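Local coordinates for putative oxidoreductase molybdopterin-binding subunit (Sulfolobus tokodaii, PDB 4ZOH), which probably serves as the molybdenum-cofactor subunit of an aldehyde oxidase/xanthine dehydrogenase-type oxidoreductase, binding pterin cytosine dinucleotide, at residues Gln606-Ile611 against Glu649-Tyr654. Residues are numbered along the deposited sequence; the frame is centred on the assembly and turned at random.
Sequences QAIGGI and EKIDWY. With MCN (pterin cytosine dinucleotide), chain D.
At W653 a chi1 of 179° carries the indole away from the backbone N and across to A607, whose methyl sits over one face of the five-membered ring, near the CD1-NE1 bond. CB of A607 is 3.4 Å from CD1 of W653; the NE1 hydrogen bond itself goes to D592 on strand 583-593. In I651 CG1 stands beside the backbone N and CG2 beside the carbonyl carbon, and CD1 and CG2 both meet the helix. Its CD1 lies 3.8 Å from CG2 of I608. Its CG2 is 4.0 Å from CD1 of I611, the I611 and I651 chains running past each other in opposite senses. I651 thereby wedges between two residues one helical turn apart, in purely apolar packing. Strand 651-655, outermost within this chain in a four-stranded mixed sheet, is bonded through its backbone to strand 583-593, and a polar side chain of another protein chain bonds O of I651. Helix 600-619, part of the molybdopterin cofactor-binding domain, packs over the strand with segment axes 9.5 Å apart at 133°. Away from the strand, the same helix meets the cofactor. There Q606, bent at chi2, gives NE2-H to N8' of the pterin cytosine dinucleotide at 2.8 Å, with an angle of 151° at the hydrogen, while its CG rests 3.7 Å from the ribose O4D. A leucine in place of Q606 would probably leave N8' without this donor and set the pterin less firmly against the helix. D652, whose CB points away from the helix, holds NZ of K650 in a long salt bridge, 3.5 Å, through OD1.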
# COMPACT_ATOMS: atom_id res chain seq x y z
N GLN A 606 -6.00 31.67 2.11
CA GLN A 606 -5.72 31.76 0.62
C GLN A 606 -5.23 33.14 0.19
O GLN A 606 -4.26 33.26 -0.57
CB GLN A 606 -7.02 31.42 -0.14
CG GLN A 606 -7.35 29.95 -0.05
CD GLN A 606 -6.16 29.11 -0.52
OE1 GLN A 606 -5.58 28.32 0.26
NE2 GLN A 606 -5.73 29.33 -1.75
N ALA A 607 -5.89 34.20 0.70
CA ALA A 607 -5.46 35.58 0.42
C ALA A 607 -4.01 35.76 0.81
O ALA A 607 -3.19 36.22 0.02
CB ALA A 607 -6.36 36.63 1.10
N ILE A 608 -3.68 35.38 2.05
CA ILE A 608 -2.33 35.57 2.49
C ILE A 608 -1.32 34.73 1.69
O ILE A 608 -0.29 35.26 1.35
CB ILE A 608 -2.17 35.30 4.03
CG1 ILE A 608 -2.94 36.37 4.82
CG2 ILE A 608 -0.65 35.30 4.46
CD1 ILE A 608 -3.08 35.97 6.31
N GLY A 609 -1.55 33.42 1.50
CA GLY A 609 -0.61 32.63 0.67
C GLY A 609 -0.34 33.26 -0.72
O GLY A 609 0.81 33.36 -1.15
N GLY A 610 -1.42 33.68 -1.40
CA GLY A 610 -1.27 34.35 -2.71
C GLY A 610 -0.54 35.66 -2.67
O GLY A 610 0.38 35.91 -3.48
N ILE A 611 -0.91 36.48 -1.69
CA ILE A 611 -0.21 37.75 -1.45
C ILE A 611 1.28 37.59 -1.34
O ILE A 611 2.05 38.40 -1.93
CB ILE A 611 -0.79 38.52 -0.20
CG1 ILE A 611 -2.16 39.15 -0.54
CG2 ILE A 611 0.09 39.69 0.20
CD1 ILE A 611 -3.05 39.43 0.71
N GLU A 649 5.32 42.44 7.92
CA GLU A 649 5.12 42.33 9.36
C GLU A 649 3.68 42.02 9.73
O GLU A 649 3.43 41.25 10.63
CB GLU A 649 5.57 43.64 9.98
CG GLU A 649 6.94 44.06 9.46
CD GLU A 649 7.51 45.25 10.20
OE1 GLU A 649 8.54 45.77 9.69
OE2 GLU A 649 6.95 45.65 11.26
N LYS A 650 2.73 42.58 8.99
CA LYS A 650 1.35 42.25 9.16
C LYS A 650 0.60 42.34 7.84
O LYS A 650 0.85 43.26 7.04
CB LYS A 650 0.75 43.23 10.19
CG LYS A 650 -0.69 42.97 10.54
CD LYS A 650 -0.98 41.58 11.08
CE LYS A 650 -2.32 41.63 11.81
NZ LYS A 650 -3.03 40.37 11.51
N ILE A 651 -0.33 41.41 7.62
CA ILE A 651 -1.20 41.48 6.48
C ILE A 651 -2.58 41.45 7.07
O ILE A 651 -2.96 40.47 7.72
CB ILE A 651 -1.04 40.20 5.59
CG1 ILE A 651 0.36 40.12 4.99
CG2 ILE A 651 -2.10 40.19 4.48
CD1 ILE A 651 0.62 38.89 4.14
N ASP A 652 -3.36 42.51 6.84
CA ASP A 652 -4.75 42.51 7.28
C ASP A 652 -5.64 42.22 6.08
O ASP A 652 -5.56 42.90 5.06
CB ASP A 652 -5.13 43.89 7.85
CG ASP A 652 -4.34 44.25 9.12
OD1 ASP A 652 -3.97 43.35 9.87
OD2 ASP A 652 -4.07 45.44 9.34
N TRP A 653 -6.52 41.25 6.25
CA TRP A 653 -7.42 40.88 5.22
C TRP A 653 -8.85 41.23 5.63
O TRP A 653 -9.31 40.84 6.70
CB TRP A 653 -7.28 39.37 4.94
CG TRP A 653 -8.26 38.92 3.85
CD1 TRP A 653 -8.15 39.16 2.48
CD2 TRP A 653 -9.45 38.16 4.03
NE1 TRP A 653 -9.20 38.58 1.82
CE2 TRP A 653 -10.03 37.97 2.74
CE3 TRP A 653 -10.11 37.61 5.16
CZ2 TRP A 653 -11.19 37.27 2.54
CZ3 TRP A 653 -11.28 36.94 4.97
CH2 TRP A 653 -11.83 36.76 3.66
N TYR A 654 -9.53 41.95 4.75
CA TYR A 654 -10.98 42.24 4.90
C TYR A 654 -11.85 41.82 3.68
O TYR A 654 -11.41 41.87 2.53
CB TYR A 654 -11.22 43.74 5.18
CG TYR A 654 -10.34 44.30 6.26
CD1 TYR A 654 -10.72 44.21 7.63
CD2 TYR A 654 -9.14 44.95 5.94
CE1 TYR A 654 -9.90 44.79 8.65
CE2 TYR A 654 -8.32 45.50 6.92
CZ TYR A 654 -8.71 45.42 8.29
OH TYR A 654 -7.88 45.93 9.25
N1 MCN D . -13.19 30.23 0.12
C2 MCN D . -14.30 30.62 0.85
N3 MCN D . -15.21 31.51 0.35
C4 MCN D . -15.00 32.02 -0.93
C5 MCN D . -13.89 31.64 -1.68
C6 MCN D . -12.98 30.71 -1.16
O2 MCN D . -14.53 30.20 1.99
N4 MCN D . -15.89 32.87 -1.40
C1' MCN D . -12.28 29.26 0.73
C2D MCN D . -12.69 27.85 0.32
O2' MCN D . -13.55 27.24 1.25
C3' MCN D . -11.39 27.10 0.38
C4D MCN D . -10.53 28.08 -0.31
O4D MCN D . -10.98 29.40 0.22
O3' MCN D . -10.93 26.88 1.67
C5' MCN D . -11.00 27.69 -1.70
O5' MCN D . -10.65 28.58 -2.59
PA MCN D . -11.25 28.59 -4.10
O1A MCN D . -12.44 27.82 -4.41
O2A MCN D . -11.21 30.08 -4.31
O3A MCN D . -9.85 28.00 -4.83
PB MCN D . -9.57 26.42 -4.97
O1B MCN D . -10.21 25.95 -6.26
O2B MCN D . -9.88 25.61 -3.79
O3B MCN D . -8.04 26.47 -5.08
C10 MCN D . -7.33 26.60 -6.34
C9' MCN D . -6.29 27.69 -6.25
C8' MCN D . -5.38 27.70 -7.36
S8' MCN D . -5.99 27.77 -9.00
C7' MCN D . -4.03 27.76 -7.20
S7' MCN D . -2.88 27.91 -8.56
C6' MCN D . -3.41 27.85 -5.89
C7 MCN D . -4.46 28.31 -4.82
O9' MCN D . -5.61 27.51 -5.01
N5' MCN D . -2.70 26.64 -5.50
C4A MCN D . -2.54 26.23 -4.16
N8' MCN D . -3.93 28.09 -3.45
C4B MCN D . -3.15 27.01 -3.13
N1' MCN D . -3.01 26.72 -1.84
C2' MCN D . -2.31 25.64 -1.49
N2' MCN D . -2.20 25.37 -0.21
N3' MCN D . -1.65 24.80 -2.45
C4' MCN D . -1.75 25.10 -3.83
O4' MCN D . -1.16 24.38 -4.68